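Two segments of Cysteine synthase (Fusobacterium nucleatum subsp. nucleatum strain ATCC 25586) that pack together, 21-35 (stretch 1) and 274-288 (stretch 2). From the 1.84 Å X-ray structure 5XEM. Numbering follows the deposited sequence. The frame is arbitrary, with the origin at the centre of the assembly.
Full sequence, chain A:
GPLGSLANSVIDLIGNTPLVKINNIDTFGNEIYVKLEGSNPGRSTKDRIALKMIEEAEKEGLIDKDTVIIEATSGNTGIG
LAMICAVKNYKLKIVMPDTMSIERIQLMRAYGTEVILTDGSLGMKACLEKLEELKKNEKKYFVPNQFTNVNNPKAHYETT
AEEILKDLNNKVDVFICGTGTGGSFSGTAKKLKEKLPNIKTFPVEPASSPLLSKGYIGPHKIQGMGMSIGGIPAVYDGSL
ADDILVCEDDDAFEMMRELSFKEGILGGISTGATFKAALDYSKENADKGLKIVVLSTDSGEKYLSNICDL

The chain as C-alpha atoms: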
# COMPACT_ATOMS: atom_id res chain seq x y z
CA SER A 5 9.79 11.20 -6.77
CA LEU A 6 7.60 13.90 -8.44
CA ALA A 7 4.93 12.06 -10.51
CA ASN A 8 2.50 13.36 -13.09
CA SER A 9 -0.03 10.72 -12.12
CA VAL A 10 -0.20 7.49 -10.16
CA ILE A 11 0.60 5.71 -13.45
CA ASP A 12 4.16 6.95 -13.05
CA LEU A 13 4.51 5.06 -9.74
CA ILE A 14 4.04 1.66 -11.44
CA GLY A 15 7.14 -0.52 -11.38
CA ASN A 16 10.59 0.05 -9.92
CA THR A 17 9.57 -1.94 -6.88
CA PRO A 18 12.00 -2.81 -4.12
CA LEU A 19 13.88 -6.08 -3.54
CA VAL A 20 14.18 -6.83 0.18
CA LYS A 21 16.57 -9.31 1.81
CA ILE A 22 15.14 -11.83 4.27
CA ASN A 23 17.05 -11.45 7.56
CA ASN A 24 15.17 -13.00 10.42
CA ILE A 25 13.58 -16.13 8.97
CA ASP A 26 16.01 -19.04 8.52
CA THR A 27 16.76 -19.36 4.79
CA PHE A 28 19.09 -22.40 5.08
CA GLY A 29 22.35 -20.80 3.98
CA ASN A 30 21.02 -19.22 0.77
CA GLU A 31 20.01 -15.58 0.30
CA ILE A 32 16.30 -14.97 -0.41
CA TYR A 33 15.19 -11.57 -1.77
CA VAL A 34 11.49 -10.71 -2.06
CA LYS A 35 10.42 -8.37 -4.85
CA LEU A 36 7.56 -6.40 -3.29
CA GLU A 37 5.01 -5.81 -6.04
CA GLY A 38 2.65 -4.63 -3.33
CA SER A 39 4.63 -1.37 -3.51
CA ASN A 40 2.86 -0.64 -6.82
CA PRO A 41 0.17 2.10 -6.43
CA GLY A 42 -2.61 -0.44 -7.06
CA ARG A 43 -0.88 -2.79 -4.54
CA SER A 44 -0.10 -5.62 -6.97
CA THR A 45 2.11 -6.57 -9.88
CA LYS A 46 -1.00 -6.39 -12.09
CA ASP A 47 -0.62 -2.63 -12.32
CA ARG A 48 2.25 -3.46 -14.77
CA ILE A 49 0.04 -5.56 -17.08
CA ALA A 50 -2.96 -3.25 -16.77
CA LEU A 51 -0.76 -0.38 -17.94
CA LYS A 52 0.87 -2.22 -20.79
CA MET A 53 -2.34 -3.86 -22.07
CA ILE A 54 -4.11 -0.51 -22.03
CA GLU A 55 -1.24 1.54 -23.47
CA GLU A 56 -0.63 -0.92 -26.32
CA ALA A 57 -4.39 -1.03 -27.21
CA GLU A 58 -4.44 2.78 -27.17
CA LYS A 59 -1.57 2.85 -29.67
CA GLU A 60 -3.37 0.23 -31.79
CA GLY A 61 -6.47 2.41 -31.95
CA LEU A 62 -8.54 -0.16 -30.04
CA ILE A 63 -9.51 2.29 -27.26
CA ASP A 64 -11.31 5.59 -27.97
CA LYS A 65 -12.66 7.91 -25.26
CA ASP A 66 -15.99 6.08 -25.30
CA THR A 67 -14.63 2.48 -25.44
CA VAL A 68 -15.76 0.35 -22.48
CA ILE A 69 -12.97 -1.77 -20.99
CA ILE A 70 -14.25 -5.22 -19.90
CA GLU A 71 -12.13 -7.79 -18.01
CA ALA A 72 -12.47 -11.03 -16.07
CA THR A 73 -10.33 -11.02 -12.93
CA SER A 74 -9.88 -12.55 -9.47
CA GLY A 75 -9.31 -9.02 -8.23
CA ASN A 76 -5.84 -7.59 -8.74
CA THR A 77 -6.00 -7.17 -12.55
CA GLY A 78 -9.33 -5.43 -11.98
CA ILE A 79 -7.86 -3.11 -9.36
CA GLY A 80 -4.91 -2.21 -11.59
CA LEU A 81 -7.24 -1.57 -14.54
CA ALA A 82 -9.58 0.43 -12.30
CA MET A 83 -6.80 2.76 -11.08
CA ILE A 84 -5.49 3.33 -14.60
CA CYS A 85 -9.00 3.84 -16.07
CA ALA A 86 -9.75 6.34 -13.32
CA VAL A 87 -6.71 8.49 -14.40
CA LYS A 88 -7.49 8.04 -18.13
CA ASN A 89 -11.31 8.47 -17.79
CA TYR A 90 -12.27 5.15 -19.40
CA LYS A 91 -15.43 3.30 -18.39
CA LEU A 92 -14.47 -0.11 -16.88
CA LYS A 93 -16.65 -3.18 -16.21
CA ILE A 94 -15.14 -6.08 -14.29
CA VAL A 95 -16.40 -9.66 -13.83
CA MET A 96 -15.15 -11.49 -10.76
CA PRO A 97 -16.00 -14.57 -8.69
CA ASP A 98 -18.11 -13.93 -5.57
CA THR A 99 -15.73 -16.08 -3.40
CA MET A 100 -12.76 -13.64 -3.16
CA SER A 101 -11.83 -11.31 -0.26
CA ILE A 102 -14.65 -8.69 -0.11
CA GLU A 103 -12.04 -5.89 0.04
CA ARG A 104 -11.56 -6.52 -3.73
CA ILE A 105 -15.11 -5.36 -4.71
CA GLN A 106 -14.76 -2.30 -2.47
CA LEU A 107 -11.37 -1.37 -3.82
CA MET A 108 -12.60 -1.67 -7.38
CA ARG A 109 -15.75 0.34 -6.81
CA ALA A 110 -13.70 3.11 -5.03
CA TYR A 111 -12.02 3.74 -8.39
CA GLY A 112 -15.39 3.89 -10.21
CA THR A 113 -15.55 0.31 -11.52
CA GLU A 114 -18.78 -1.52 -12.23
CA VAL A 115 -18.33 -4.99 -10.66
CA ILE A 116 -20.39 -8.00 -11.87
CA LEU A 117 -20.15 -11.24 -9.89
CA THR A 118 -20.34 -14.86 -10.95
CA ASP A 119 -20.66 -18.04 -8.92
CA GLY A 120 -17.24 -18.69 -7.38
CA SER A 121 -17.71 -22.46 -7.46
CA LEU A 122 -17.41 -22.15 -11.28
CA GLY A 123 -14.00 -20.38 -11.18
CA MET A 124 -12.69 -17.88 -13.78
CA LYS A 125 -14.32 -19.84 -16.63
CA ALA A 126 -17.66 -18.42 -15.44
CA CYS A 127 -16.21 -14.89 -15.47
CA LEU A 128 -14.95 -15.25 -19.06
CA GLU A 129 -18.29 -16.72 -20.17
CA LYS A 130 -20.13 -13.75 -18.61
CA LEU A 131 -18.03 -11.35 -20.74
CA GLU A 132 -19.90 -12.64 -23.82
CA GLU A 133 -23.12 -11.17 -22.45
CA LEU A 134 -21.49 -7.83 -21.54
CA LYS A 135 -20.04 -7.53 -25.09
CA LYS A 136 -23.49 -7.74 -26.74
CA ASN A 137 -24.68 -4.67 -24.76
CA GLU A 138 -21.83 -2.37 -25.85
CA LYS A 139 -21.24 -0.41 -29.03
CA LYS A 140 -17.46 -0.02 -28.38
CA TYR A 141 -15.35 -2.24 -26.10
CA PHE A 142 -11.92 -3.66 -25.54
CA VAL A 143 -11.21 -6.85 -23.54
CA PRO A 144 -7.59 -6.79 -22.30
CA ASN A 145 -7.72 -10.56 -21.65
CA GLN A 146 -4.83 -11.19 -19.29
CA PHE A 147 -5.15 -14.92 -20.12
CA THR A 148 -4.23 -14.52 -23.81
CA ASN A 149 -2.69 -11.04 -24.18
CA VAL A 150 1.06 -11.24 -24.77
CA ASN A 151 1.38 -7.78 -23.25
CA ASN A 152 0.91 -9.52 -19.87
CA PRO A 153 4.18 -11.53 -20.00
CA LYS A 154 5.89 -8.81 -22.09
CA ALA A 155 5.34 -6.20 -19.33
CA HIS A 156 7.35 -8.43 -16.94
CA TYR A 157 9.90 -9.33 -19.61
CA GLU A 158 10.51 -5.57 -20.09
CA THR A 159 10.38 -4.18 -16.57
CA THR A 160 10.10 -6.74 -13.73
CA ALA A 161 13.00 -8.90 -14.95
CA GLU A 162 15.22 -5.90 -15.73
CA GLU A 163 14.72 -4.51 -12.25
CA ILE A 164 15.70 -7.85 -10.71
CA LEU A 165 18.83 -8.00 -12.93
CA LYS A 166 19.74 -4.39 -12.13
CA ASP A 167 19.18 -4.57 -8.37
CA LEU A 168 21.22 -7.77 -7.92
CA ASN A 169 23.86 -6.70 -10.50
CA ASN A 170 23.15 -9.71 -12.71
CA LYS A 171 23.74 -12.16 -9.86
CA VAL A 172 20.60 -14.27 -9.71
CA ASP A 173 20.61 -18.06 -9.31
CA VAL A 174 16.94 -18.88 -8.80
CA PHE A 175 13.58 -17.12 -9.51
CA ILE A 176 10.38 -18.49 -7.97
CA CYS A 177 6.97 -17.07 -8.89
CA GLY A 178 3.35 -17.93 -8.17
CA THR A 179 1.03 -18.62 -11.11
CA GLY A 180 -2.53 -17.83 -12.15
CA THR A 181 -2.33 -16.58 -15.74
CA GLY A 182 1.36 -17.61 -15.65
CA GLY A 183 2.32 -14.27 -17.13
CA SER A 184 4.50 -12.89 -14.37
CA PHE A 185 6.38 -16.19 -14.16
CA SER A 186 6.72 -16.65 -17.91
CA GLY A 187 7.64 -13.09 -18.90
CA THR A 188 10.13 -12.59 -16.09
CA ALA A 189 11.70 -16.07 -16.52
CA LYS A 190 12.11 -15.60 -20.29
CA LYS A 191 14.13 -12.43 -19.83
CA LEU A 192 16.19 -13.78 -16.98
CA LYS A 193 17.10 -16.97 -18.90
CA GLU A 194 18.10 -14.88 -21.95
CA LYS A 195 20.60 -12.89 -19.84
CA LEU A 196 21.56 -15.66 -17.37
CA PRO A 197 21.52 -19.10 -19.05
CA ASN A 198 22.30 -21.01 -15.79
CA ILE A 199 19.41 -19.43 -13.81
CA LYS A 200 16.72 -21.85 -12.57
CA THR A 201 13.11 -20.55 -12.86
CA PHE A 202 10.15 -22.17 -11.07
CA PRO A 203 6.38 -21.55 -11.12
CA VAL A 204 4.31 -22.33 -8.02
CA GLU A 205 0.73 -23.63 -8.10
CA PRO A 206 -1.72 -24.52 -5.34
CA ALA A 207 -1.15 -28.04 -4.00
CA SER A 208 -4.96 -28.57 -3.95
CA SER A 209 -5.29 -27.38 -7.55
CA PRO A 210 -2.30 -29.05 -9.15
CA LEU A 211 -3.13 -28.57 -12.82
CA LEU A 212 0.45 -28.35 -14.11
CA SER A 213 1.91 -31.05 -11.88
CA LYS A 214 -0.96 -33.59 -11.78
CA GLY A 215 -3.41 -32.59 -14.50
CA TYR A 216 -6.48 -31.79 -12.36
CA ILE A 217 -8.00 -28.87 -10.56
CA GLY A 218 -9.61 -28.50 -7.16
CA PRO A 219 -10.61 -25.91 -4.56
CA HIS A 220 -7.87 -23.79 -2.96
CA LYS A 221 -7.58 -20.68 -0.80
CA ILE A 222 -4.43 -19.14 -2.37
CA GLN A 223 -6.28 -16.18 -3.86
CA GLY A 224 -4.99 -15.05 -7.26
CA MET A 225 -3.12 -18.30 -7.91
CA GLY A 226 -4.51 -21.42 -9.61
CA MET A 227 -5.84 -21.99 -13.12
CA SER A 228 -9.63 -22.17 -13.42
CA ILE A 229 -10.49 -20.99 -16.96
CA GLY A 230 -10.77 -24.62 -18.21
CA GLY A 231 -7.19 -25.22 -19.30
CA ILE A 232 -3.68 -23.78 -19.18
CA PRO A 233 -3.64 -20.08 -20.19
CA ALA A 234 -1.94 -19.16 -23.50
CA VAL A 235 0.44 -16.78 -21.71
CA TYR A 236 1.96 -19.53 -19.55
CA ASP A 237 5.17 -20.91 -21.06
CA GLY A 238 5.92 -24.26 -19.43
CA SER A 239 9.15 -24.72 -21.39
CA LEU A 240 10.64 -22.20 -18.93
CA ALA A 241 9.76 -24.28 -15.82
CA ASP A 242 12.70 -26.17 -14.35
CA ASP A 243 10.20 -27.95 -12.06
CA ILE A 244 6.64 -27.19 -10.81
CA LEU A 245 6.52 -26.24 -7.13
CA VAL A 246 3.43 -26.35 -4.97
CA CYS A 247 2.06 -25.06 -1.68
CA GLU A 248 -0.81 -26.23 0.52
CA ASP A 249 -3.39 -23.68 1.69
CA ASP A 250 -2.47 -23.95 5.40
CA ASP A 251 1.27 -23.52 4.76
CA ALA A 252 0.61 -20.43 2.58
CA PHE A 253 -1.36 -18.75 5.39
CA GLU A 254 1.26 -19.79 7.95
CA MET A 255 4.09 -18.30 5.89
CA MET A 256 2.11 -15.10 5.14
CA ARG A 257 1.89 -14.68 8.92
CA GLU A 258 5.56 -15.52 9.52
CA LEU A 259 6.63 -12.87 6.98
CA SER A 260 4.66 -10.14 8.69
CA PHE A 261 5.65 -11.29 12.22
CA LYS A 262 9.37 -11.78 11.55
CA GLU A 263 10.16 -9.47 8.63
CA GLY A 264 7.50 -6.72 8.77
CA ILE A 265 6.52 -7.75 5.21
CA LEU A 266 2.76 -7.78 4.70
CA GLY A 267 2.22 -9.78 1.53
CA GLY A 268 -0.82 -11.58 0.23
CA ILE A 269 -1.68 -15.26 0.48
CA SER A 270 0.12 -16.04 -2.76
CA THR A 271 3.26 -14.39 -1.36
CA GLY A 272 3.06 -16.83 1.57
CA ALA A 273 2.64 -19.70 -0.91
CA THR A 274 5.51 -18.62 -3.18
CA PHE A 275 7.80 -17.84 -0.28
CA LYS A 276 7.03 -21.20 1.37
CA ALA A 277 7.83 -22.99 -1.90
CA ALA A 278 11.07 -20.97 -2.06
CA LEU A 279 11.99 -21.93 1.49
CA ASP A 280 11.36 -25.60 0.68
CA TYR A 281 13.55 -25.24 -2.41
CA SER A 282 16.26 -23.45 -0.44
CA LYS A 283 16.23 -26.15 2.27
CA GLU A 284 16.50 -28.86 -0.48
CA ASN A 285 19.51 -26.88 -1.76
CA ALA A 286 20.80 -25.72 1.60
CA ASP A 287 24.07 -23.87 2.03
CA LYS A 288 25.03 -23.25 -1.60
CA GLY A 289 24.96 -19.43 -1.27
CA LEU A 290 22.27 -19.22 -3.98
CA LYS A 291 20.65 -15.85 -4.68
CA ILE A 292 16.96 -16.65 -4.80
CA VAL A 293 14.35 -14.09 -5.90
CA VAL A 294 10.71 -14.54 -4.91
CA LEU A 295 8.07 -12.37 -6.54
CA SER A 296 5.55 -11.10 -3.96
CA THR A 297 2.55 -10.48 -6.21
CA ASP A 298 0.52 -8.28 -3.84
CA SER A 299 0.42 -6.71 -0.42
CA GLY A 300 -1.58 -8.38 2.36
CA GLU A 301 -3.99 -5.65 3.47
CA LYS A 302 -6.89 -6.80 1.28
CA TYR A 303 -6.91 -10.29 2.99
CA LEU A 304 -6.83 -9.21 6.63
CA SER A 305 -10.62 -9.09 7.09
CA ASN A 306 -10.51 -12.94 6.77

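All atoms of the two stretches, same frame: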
# COMPACT_ATOMS: atom_id res chain seq x y z
N LYS A 21 15.91 -8.08 1.33
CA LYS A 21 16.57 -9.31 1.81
C LYS A 21 15.85 -9.84 3.02
O LYS A 21 15.40 -9.07 3.86
CB LYS A 21 18.03 -9.06 2.17
CG LYS A 21 18.72 -10.34 2.65
CD LYS A 21 20.16 -10.44 2.18
CE LYS A 21 20.81 -11.72 2.72
NZ LYS A 21 21.92 -11.41 3.67
N ILE A 22 15.76 -11.17 3.13
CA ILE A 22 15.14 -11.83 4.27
C ILE A 22 16.22 -12.05 5.33
O ILE A 22 17.24 -12.70 5.05
CB ILE A 22 14.48 -13.16 3.84
CG1 ILE A 22 13.32 -12.87 2.88
CG2 ILE A 22 13.96 -13.96 5.03
CD1 ILE A 22 12.11 -12.22 3.53
N ASN A 23 16.01 -11.51 6.52
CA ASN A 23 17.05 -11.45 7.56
C ASN A 23 16.78 -12.25 8.81
O ASN A 23 17.71 -12.65 9.49
CB ASN A 23 17.26 -10.02 8.04
CG ASN A 23 17.54 -9.07 6.93
OD1 ASN A 23 18.55 -9.19 6.25
ND2 ASN A 23 16.63 -8.10 6.74
N ASN A 24 15.51 -12.44 9.14
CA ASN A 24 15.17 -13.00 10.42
C ASN A 24 14.74 -14.44 10.29
O ASN A 24 15.13 -15.27 11.12
CB ASN A 24 14.13 -12.12 11.10
CG ASN A 24 14.65 -10.71 11.36
OD1 ASN A 24 13.90 -9.72 11.27
ND2 ASN A 24 15.94 -10.61 11.68
N ILE A 25 14.03 -14.78 9.21
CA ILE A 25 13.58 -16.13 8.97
C ILE A 25 14.75 -16.97 8.46
O ILE A 25 15.51 -16.51 7.61
CB ILE A 25 12.45 -16.16 7.92
CG1 ILE A 25 11.22 -15.41 8.43
CG2 ILE A 25 12.06 -17.58 7.56
CD1 ILE A 25 10.16 -15.25 7.38
N ASP A 26 14.89 -18.19 8.96
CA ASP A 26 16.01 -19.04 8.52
C ASP A 26 15.83 -19.37 7.06
O ASP A 26 14.80 -19.89 6.68
CB ASP A 26 16.07 -20.34 9.33
CG ASP A 26 17.35 -21.14 9.06
OD1 ASP A 26 18.21 -20.67 8.30
OD2 ASP A 26 17.48 -22.25 9.62
N THR A 27 16.83 -19.09 6.24
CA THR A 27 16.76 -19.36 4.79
C THR A 27 17.80 -20.43 4.32
O THR A 27 18.09 -20.58 3.11
CB THR A 27 16.84 -18.03 3.97
OG1 THR A 27 18.11 -17.39 4.15
CG2 THR A 27 15.71 -17.07 4.41
N PHE A 28 18.31 -21.18 5.31
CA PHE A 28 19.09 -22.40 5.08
C PHE A 28 20.35 -22.17 4.27
O PHE A 28 20.66 -22.94 3.35
CB PHE A 28 18.22 -23.48 4.45
CG PHE A 28 16.91 -23.67 5.17
CD1 PHE A 28 16.89 -24.17 6.47
CD2 PHE A 28 15.71 -23.29 4.58
CE1 PHE A 28 15.69 -24.31 7.15
CE2 PHE A 28 14.51 -23.44 5.26
CZ PHE A 28 14.50 -23.94 6.54
N GLY A 29 21.07 -21.11 4.62
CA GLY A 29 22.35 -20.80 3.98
C GLY A 29 22.30 -20.35 2.52
O GLY A 29 23.32 -20.37 1.83
N ASN A 30 21.13 -19.94 2.04
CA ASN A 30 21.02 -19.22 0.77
C ASN A 30 20.40 -17.87 1.04
O ASN A 30 19.75 -17.70 2.04
CB ASN A 30 20.16 -20.01 -0.20
CG ASN A 30 20.75 -21.37 -0.51
OD1 ASN A 30 21.90 -21.45 -0.98
ND2 ASN A 30 19.98 -22.43 -0.28
N GLU A 31 20.60 -16.91 0.14
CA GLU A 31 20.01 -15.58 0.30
C GLU A 31 18.68 -15.51 -0.47
O GLU A 31 18.63 -15.80 -1.67
CB GLU A 31 20.98 -14.52 -0.19
CG GLU A 31 22.29 -14.53 0.56
CD GLU A 31 23.22 -13.41 0.15
OE1 GLU A 31 23.55 -13.31 -1.05
OE2 GLU A 31 23.61 -12.62 1.03
N ILE A 32 17.60 -15.15 0.23
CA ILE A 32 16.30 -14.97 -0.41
C ILE A 32 15.93 -13.48 -0.39
O ILE A 32 15.98 -12.84 0.66
CB ILE A 32 15.18 -15.76 0.28
CG1 ILE A 32 15.53 -17.26 0.33
CG2 ILE A 32 13.86 -15.56 -0.48
CD1 ILE A 32 14.45 -18.15 0.91
N TYR A 33 15.63 -12.96 -1.57
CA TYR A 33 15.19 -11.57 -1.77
C TYR A 33 13.74 -11.60 -2.24
O TYR A 33 13.41 -12.39 -3.13
CB TYR A 33 16.03 -10.91 -2.85
CG TYR A 33 17.48 -10.78 -2.49
CD1 TYR A 33 17.94 -9.68 -1.77
CD2 TYR A 33 18.40 -11.75 -2.85
CE1 TYR A 33 19.27 -9.56 -1.41
CE2 TYR A 33 19.74 -11.64 -2.52
CZ TYR A 33 20.16 -10.54 -1.80
OH TYR A 33 21.49 -10.42 -1.46
N VAL A 34 12.89 -10.76 -1.67
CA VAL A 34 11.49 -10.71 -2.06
C VAL A 34 11.29 -9.41 -2.84
O VAL A 34 11.66 -8.34 -2.38
CB VAL A 34 10.57 -10.78 -0.83
CG1 VAL A 34 9.10 -10.69 -1.22
CG2 VAL A 34 10.84 -12.06 -0.03
N LYS A 35 10.73 -9.54 -4.04
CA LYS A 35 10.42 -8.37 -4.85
C LYS A 35 8.99 -7.97 -4.52
O LYS A 35 8.05 -8.75 -4.75
CB LYS A 35 10.60 -8.66 -6.33
CG LYS A 35 10.44 -7.37 -7.16
CD LYS A 35 11.09 -7.44 -8.51
CE LYS A 35 10.87 -6.19 -9.34
NZ LYS A 35 11.57 -4.98 -8.82
N THR A 274 4.30 -18.69 -2.36
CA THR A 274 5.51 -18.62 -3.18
C THR A 274 6.77 -18.62 -2.31
O THR A 274 7.75 -19.33 -2.61
CB THR A 274 5.47 -17.38 -4.10
OG1 THR A 274 4.26 -17.42 -4.85
CG2 THR A 274 6.67 -17.33 -5.03
N PHE A 275 6.70 -17.90 -1.20
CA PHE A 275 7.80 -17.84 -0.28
C PHE A 275 8.00 -19.20 0.40
O PHE A 275 9.11 -19.63 0.58
CB PHE A 275 7.59 -16.75 0.79
CG PHE A 275 8.81 -16.51 1.61
CD1 PHE A 275 9.84 -15.75 1.11
CD2 PHE A 275 8.94 -17.09 2.86
CE1 PHE A 275 10.98 -15.54 1.85
CE2 PHE A 275 10.09 -16.90 3.62
CZ PHE A 275 11.11 -16.12 3.11
N LYS A 276 6.92 -19.88 0.74
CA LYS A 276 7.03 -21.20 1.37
C LYS A 276 7.67 -22.19 0.39
O LYS A 276 8.56 -22.97 0.77
CB LYS A 276 5.65 -21.67 1.83
CG LYS A 276 5.56 -23.14 2.19
CD LYS A 276 6.43 -23.53 3.36
CE LYS A 276 6.17 -25.00 3.70
NZ LYS A 276 7.38 -25.60 4.32
N ALA A 277 7.25 -22.14 -0.87
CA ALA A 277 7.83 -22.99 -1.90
C ALA A 277 9.31 -22.67 -2.07
O ALA A 277 10.14 -23.57 -2.30
CB ALA A 277 7.09 -22.80 -3.22
N ALA A 278 9.66 -21.39 -1.96
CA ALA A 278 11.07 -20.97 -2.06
C ALA A 278 11.89 -21.46 -0.90
O ALA A 278 13.07 -21.81 -1.08
CB ALA A 278 11.20 -19.46 -2.16
N LEU A 279 11.31 -21.44 0.29
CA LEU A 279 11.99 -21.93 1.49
C LEU A 279 12.21 -23.43 1.39
O LEU A 279 13.26 -23.90 1.77
CB LEU A 279 11.19 -21.65 2.74
CG LEU A 279 11.42 -20.34 3.45
CD1 LEU A 279 10.68 -20.35 4.79
CD2 LEU A 279 12.90 -20.09 3.70
N ASP A 280 11.22 -24.16 0.89
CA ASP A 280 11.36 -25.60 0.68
C ASP A 280 12.47 -25.89 -0.32
O ASP A 280 13.28 -26.79 -0.10
CB ASP A 280 10.07 -26.23 0.16
CG ASP A 280 8.99 -26.28 1.17
OD1 ASP A 280 9.26 -26.03 2.37
OD2 ASP A 280 7.84 -26.60 0.79
N TYR A 281 12.49 -25.13 -1.41
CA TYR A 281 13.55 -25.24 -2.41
C TYR A 281 14.91 -24.94 -1.80
O TYR A 281 15.86 -25.71 -2.00
CB TYR A 281 13.28 -24.34 -3.61
CG TYR A 281 14.36 -24.47 -4.66
CD1 TYR A 281 14.30 -25.47 -5.63
CD2 TYR A 281 15.47 -23.62 -4.66
CE1 TYR A 281 15.31 -25.61 -6.57
CE2 TYR A 281 16.48 -23.76 -5.60
CZ TYR A 281 16.39 -24.75 -6.55
OH TYR A 281 17.38 -24.86 -7.49
N SER A 282 15.00 -23.86 -1.04
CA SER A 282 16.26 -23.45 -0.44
C SER A 282 16.77 -24.47 0.59
O SER A 282 17.96 -24.78 0.62
CB SER A 282 16.14 -22.07 0.19
OG SER A 282 17.38 -21.63 0.69
N LYS A 283 15.87 -25.03 1.39
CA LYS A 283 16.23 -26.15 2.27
C LYS A 283 16.70 -27.41 1.49
O LYS A 283 17.68 -28.04 1.89
CB LYS A 283 15.08 -26.52 3.20
CG LYS A 283 15.48 -27.54 4.27
CD LYS A 283 14.50 -27.56 5.44
CE LYS A 283 15.11 -28.18 6.70
NZ LYS A 283 14.98 -29.67 6.76
N GLU A 284 16.03 -27.75 0.38
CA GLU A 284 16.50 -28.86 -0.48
C GLU A 284 17.86 -28.57 -1.11
O GLU A 284 18.55 -29.49 -1.54
CB GLU A 284 15.49 -29.20 -1.58
CG GLU A 284 14.24 -29.90 -1.09
CD GLU A 284 13.50 -30.68 -2.17
OE1 GLU A 284 13.65 -30.36 -3.36
OE2 GLU A 284 12.76 -31.62 -1.81
N ASN A 285 18.23 -27.29 -1.19
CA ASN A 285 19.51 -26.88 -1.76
C ASN A 285 20.30 -26.06 -0.77
O ASN A 285 20.96 -25.07 -1.14
CB ASN A 285 19.28 -26.10 -3.05
CG ASN A 285 18.69 -26.95 -4.15
OD1 ASN A 285 19.42 -27.47 -4.99
ND2 ASN A 285 17.38 -27.12 -4.14
N ALA A 286 20.24 -26.47 0.49
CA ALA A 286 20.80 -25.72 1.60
C ALA A 286 22.27 -25.42 1.44
O ALA A 286 23.02 -26.22 0.85
CB ALA A 286 20.58 -26.45 2.91
N ASP A 287 22.68 -24.26 1.94
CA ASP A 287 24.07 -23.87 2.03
C ASP A 287 24.84 -24.00 0.72
O ASP A 287 25.88 -24.66 0.68
CB ASP A 287 24.74 -24.68 3.13
CG ASP A 287 24.03 -24.53 4.46
OD1 ASP A 287 24.23 -23.50 5.12
OD2 ASP A 287 23.26 -25.45 4.83
N LYS A 288 24.32 -23.38 -0.33
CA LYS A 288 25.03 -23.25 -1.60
C LYS A 288 25.25 -21.79 -1.95
O LYS A 288 25.73 -21.49 -3.04
CB LYS A 288 24.25 -23.92 -2.72
CG LYS A 288 24.08 -25.42 -2.59
CD LYS A 288 23.33 -25.96 -3.80
CE LYS A 288 23.18 -27.47 -3.76
NZ LYS A 288 22.50 -27.93 -2.51

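Most of the hydrogen bonds lie at the turn; the strand side is apolar. The polar part joins the type I' turn Thr27 to Asn30 to the last turn of helix 274-284 and the residues after it.

Asn30 is the hub. Its CA-to-CB bond points toward stretch 2, the residue is buried, and it uses both ends of its amide. Asn30 ND2 donates to Ser282 OG at 2.9 Å and to Asn285 O at 2.9 Å, both nearly straight. Asn30 OD1 accepts from Lys288 N at 3.2 Å, and also from a residue adjoining one of the stretches.

Ser282 OG both gives and receives. Ser282 OG donates to Thr27 O at 2.7 Å while accepting from Asn30 ND2. Thr27 O also accepts from Asn30 N within the turn, at 3.3 Å. Thr27 OG1 donates to Asn30 O at 2.7 Å, so the turn is braced from within. Asp26 OD1 accepts from Phe28 N at 3.0 Å.

Phe28 O takes the backbone amide Asp287 N at 2.8 Å. Ala286 CA lies 3.3 Å from the same Phe28 O, a CA-H...O contact. Here the backbones run close: Gly29 CA and Asp287 CA are 4.0 Å apart. Gly29 has positive phi, and an ideal CB on it would lie 2.1 Å from Asp287 OD1, a clash.

Asn285 is the first residue to leave helical geometry. Asn285 ND2 donates to Tyr281 O at 3.0 Å, while its own carbonyl is taken by Asn30.

Apolar packing completes the contact. Lys283 CB sits over one face of the Phe28 ring, 3.9 Å from its centroid. Leu279 CD2 meets Ile32 CD1 at 3.7 Å. Phe275 CE1 lies 3.7 Å from Ile22 CG1, 3.7 Å from Ile32 CG2 and 4.0 Å from Val34 CG2. The CA-to-CB bonds of strand residues Ile32 and Val34 point toward the helix; those of Glu31 and Tyr33, alternating with them, point away.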